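PDB 2XC8: GENE 22 product, which is a phage protein of unestablished function whose fold resembles a domain of a lactococcal phage receptor-binding protein, which hints at a role in host recognition. Local coordinates for residues E42-D47 / Y58-H63. Sequence-based numbering, arbitrary orientation.
Sequences EEVSFD and YMLYLH
Phe46 and Leu60 meet in the core of a beta-sandwich, where strand 44-47 of one sheet faces strand 58-63 of the other. The evidence for face-to-face sheet packing is geometric: the strands run antiparallel at 172°, yet their axes approach no closer than 10.1 Å, and each pairs through its backbone within its own sheet, Phe46 with Ile24 and Leu60 with Val99. Alternation along the strands aims Val44, Phe46, Tyr58 and Leu60 into the interface, while Ser45 and Met59 turn away from it.

Phe46 fills the middle of the contact. Its CG lies between the backbone N and the carbonyl carbon (chi1 61°), and the ring reaches across so that its two flanks serve different partners. On one flank Phe46 CE2 lies 4.1 Å from Leu60 CD2, which sits at the ring edge close to the ring plane, and Leu60 CD1 is also in contact. On the other flank Phe46 CE1 comes within 4.0 Å of Tyr58 CB. The two aromatic rings are inclined by 27° with centroids 5.9 Å apart, a strongly slipped arrangement with little overlap rather than a true stack. Leu60 holds CG anti to its backbone N, sending its branch toward the opposite sheet; there Leu60 CD2 also makes a looser contact with Val44 CG1 at 4.5 Å. Trp73 of strand 71-79 touches both Val44 and Leu60, and Pro128 of the second subunit packs on Val44.

Tyr58 closes the other end, its phenol extending past Phe46 toward the chain that follows Asp47. Its OH hydrogen-bonds the carbonyl oxygen of Thr49, fixing the polar end, while Tyr58 CE1 lies 3.7 Å from Asp47 O, an oblique van der Waals approach to the ring.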
ATOM      1  N   GLU B  42       1.259   9.777  15.457  1.00 23.62           N
ATOM      2  CA  GLU B  42       0.660  10.863  14.706  1.00 24.21           C
ATOM      3  C   GLU B  42       0.818  10.763  13.189  1.00 28.19           C
ATOM      4  O   GLU B  42       1.718  10.148  12.674  1.00 27.14           O
ATOM      5  CB  GLU B  42       1.119  12.218  15.247  1.00 26.21           C
ATOM      6  CG  GLU B  42       2.574  12.556  14.947  1.00 40.66           C
ATOM      7  CD  GLU B  42       3.189  13.644  15.823  1.00 64.39           C
ATOM      8  OE1 GLU B  42       2.826  14.802  15.634  1.00 60.56           O
ATOM      9  OE2 GLU B  42       4.036  13.352  16.677  1.00 56.92           O
ATOM     10  N   GLU B  43      -0.120  11.312  12.470  1.00 25.19           N
ATOM     11  CA  GLU B  43      -0.015  11.409  11.053  1.00 24.59           C
ATOM     12  C   GLU B  43       1.247  12.189  10.629  1.00 27.36           C
ATOM     13  O   GLU B  43       1.772  12.953  11.356  1.00 26.90           O
ATOM     14  CB  GLU B  43      -1.336  11.943  10.479  1.00 26.68           C
ATOM     15  CG  GLU B  43      -1.399  13.409  10.222  1.00 40.02           C
ATOM     16  CD  GLU B  43      -2.768  13.957   9.788  1.00 64.92           C
ATOM     17  OE1 GLU B  43      -3.815  13.377  10.039  1.00 55.63           O
ATOM     18  OE2 GLU B  43      -2.794  15.023   9.175  1.00 63.61           O
ATOM     19  N   VAL B  44       1.744  11.932   9.445  1.00 23.85           N
ATOM     20  CA  VAL B  44       2.876  12.630   8.884  1.00 23.31           C
ATOM     21  C   VAL B  44       2.831  12.540   7.391  1.00 26.63           C
ATOM     22  O   VAL B  44       2.460  11.560   6.846  1.00 26.36           O
ATOM     23  CB  VAL B  44       4.241  12.098   9.415  1.00 26.78           C
ATOM     24  CG1 VAL B  44       4.552  10.748   8.904  1.00 26.18           C
ATOM     25  CG2 VAL B  44       5.325  13.022   9.100  1.00 26.50           C
ATOM     26  N   SER B  45       3.211  13.601   6.736  1.00 23.10           N
ATOM     27  CA  SER B  45       3.358  13.587   5.319  1.00 22.91           C
ATOM     28  C   SER B  45       4.479  14.493   4.799  1.00 26.38           C
ATOM     29  O   SER B  45       4.866  15.402   5.469  1.00 26.45           O
ATOM     30  CB  SER B  45       2.001  13.817   4.643  1.00 27.23           C
ATOM     31  OG  SER B  45       1.599  15.127   4.690  1.00 38.43           O
ATOM     32  N   PHE B  46       5.007  14.204   3.616  1.00 21.96           N
ATOM     33  CA  PHE B  46       6.065  15.004   3.003  1.00 21.41           C
ATOM     34  C   PHE B  46       6.067  14.879   1.482  1.00 26.08           C
ATOM     35  O   PHE B  46       5.695  13.838   0.935  1.00 25.30           O
ATOM     36  CB  PHE B  46       7.445  14.655   3.591  1.00 22.25           C
ATOM     37  CG  PHE B  46       7.867  13.220   3.383  1.00 22.38           C
ATOM     38  CD1 PHE B  46       8.668  12.867   2.298  1.00 24.11           C
ATOM     39  CD2 PHE B  46       7.491  12.228   4.286  1.00 23.90           C
ATOM     40  CE1 PHE B  46       9.070  11.546   2.105  1.00 24.51           C
ATOM     41  CE2 PHE B  46       7.888  10.905   4.101  1.00 25.97           C
ATOM     42  CZ  PHE B  46       8.681  10.564   3.009  1.00 23.52           C
ATOM     43  N   ASP B  47       6.486  15.949   0.810  1.00 23.81           N
ATOM     44  CA  ASP B  47       6.615  15.954  -0.643  1.00 23.66           C
ATOM     45  C   ASP B  47       7.870  15.200  -1.067  1.00 26.41           C
ATOM     46  O   ASP B  47       8.909  15.289  -0.408  1.00 25.08           O
ATOM     47  CB  ASP B  47       6.676  17.388  -1.180  1.00 26.61           C
ATOM     48  CG  ASP B  47       5.413  18.185  -0.890  1.00 39.05           C
ATOM     49  OD1 ASP B  47       4.310  17.598  -0.881  1.00 40.81           O
ATOM     50  OD2 ASP B  47       5.526  19.412  -0.678  1.00 44.52           O
ATOM     51  N   TYR B  58      15.148  10.200   0.236  1.00 21.27           N
ATOM     52  CA  TYR B  58      14.271  10.511   1.360  1.00 21.15           C
ATOM     53  C   TYR B  58      14.202   9.341   2.326  1.00 28.09           C
ATOM     54  O   TYR B  58      13.977   8.198   1.919  1.00 25.93           O
ATOM     55  CB  TYR B  58      12.869  10.875   0.873  1.00 20.75           C
ATOM     56  CG  TYR B  58      12.789  12.234   0.224  1.00 20.38           C
ATOM     57  CD1 TYR B  58      12.579  13.380   0.990  1.00 21.75           C
ATOM     58  CD2 TYR B  58      12.921  12.376  -1.155  1.00 20.59           C
ATOM     59  CE1 TYR B  58      12.505  14.634   0.399  1.00 21.51           C
ATOM     60  CE2 TYR B  58      12.846  13.625  -1.757  1.00 21.48           C
ATOM     61  CZ  TYR B  58      12.640  14.749  -0.974  1.00 25.59           C
ATOM     62  OH  TYR B  58      12.565  15.989  -1.560  1.00 19.62           O
HETATM   63  N   MSE B  59      14.379   9.634   3.597  1.00 29.80           N
HETATM   64  CA  MSE B  59      14.361   8.661   4.649  1.00 32.57           C
HETATM   65  C   MSE B  59      13.521   9.005   5.838  1.00 31.68           C
HETATM   66  O   MSE B  59      13.727   9.975   6.494  1.00 30.14           O
HETATM   67  CB  MSE B  59      15.766   8.414   5.115  1.00 38.00           C
HETATM   68  CG  MSE B  59      16.103   6.991   5.139  1.00 49.96           C
HETATM   69 SE   MSE B  59      17.065   6.362   3.641  1.00 63.49          SE
HETATM   70  CE  MSE B  59      18.702   6.310   4.539  1.00 60.48           C
ATOM     71  N   LEU B  60      12.555   8.161   6.111  1.00 25.91           N
ATOM     72  CA  LEU B  60      11.629   8.411   7.210  1.00 24.40           C
ATOM     73  C   LEU B  60      11.912   7.480   8.388  1.00 25.20           C
ATOM     74  O   LEU B  60      11.986   6.261   8.223  1.00 23.43           O
ATOM     75  CB  LEU B  60      10.181   8.259   6.729  1.00 24.10           C
ATOM     76  CG  LEU B  60       9.031   8.597   7.685  1.00 28.39           C
ATOM     77  CD1 LEU B  60       8.979  10.087   8.009  1.00 28.32           C
ATOM     78  CD2 LEU B  60       7.707   8.138   7.094  1.00 29.66           C
ATOM     79  N   TYR B  61      12.075   8.069   9.570  1.00 20.99           N
ATOM     80  CA  TYR B  61      12.395   7.316  10.782  1.00 20.24           C
ATOM     81  C   TYR B  61      11.270   7.384  11.810  1.00 23.43           C
ATOM     82  O   TYR B  61      10.706   8.452  12.056  1.00 23.12           O
ATOM     83  CB  TYR B  61      13.691   7.830  11.420  1.00 21.84           C
ATOM     84  CG  TYR B  61      14.871   7.946  10.477  1.00 23.15           C
ATOM     85  CD1 TYR B  61      15.452   6.812   9.908  1.00 24.66           C
ATOM     86  CD2 TYR B  61      15.419   9.190  10.172  1.00 23.83           C
ATOM     87  CE1 TYR B  61      16.540   6.918   9.045  1.00 24.49           C
ATOM     88  CE2 TYR B  61      16.508   9.306   9.312  1.00 24.24           C
ATOM     89  CZ  TYR B  61      17.062   8.167   8.754  1.00 29.59           C
ATOM     90  OH  TYR B  61      18.138   8.276   7.903  1.00 27.90           O
ATOM     91  N   LEU B  62      10.952   6.236  12.403  1.00 19.93           N
ATOM     92  CA  LEU B  62      10.044   6.177  13.541  1.00 19.44           C
ATOM     93  C   LEU B  62      10.843   5.771  14.773  1.00 24.09           C
ATOM     94  O   LEU B  62      11.349   4.651  14.857  1.00 23.96           O
ATOM     95  CB  LEU B  62       8.892   5.198  13.284  1.00 19.08           C
ATOM     96  CG  LEU B  62       7.733   5.175  14.288  1.00 23.42           C
ATOM     97  CD1 LEU B  62       6.884   6.438  14.190  1.00 23.05           C
ATOM     98  CD2 LEU B  62       6.870   3.939  14.091  1.00 24.73           C
ATOM     99  N   HIS B  63      10.965   6.700  15.717  1.00 20.74           N
ATOM    100  CA  HIS B  63      11.774   6.492  16.915  1.00 20.98           C
ATOM    101  C   HIS B  63      10.997   6.824  18.184  1.00 25.29           C
ATOM    102  O   HIS B  63      10.010   7.562  18.146  1.00 23.28           O
ATOM    103  CB  HIS B  63      13.059   7.321  16.843  1.00 21.73           C
ATOM    104  CG  HIS B  63      12.832   8.746  16.447  1.00 24.72           C
ATOM    105  ND1 HIS B  63      12.510   9.729  17.357  1.00 27.08           N
ATOM    106  CD2 HIS B  63      12.867   9.350  15.237  1.00 25.56           C
ATOM    107  CE1 HIS B  63      12.362  10.879  16.725  1.00 25.90           C
ATOM    108  NE2 HIS B  63      12.572  10.676  15.438  1.00 25.49           N
TER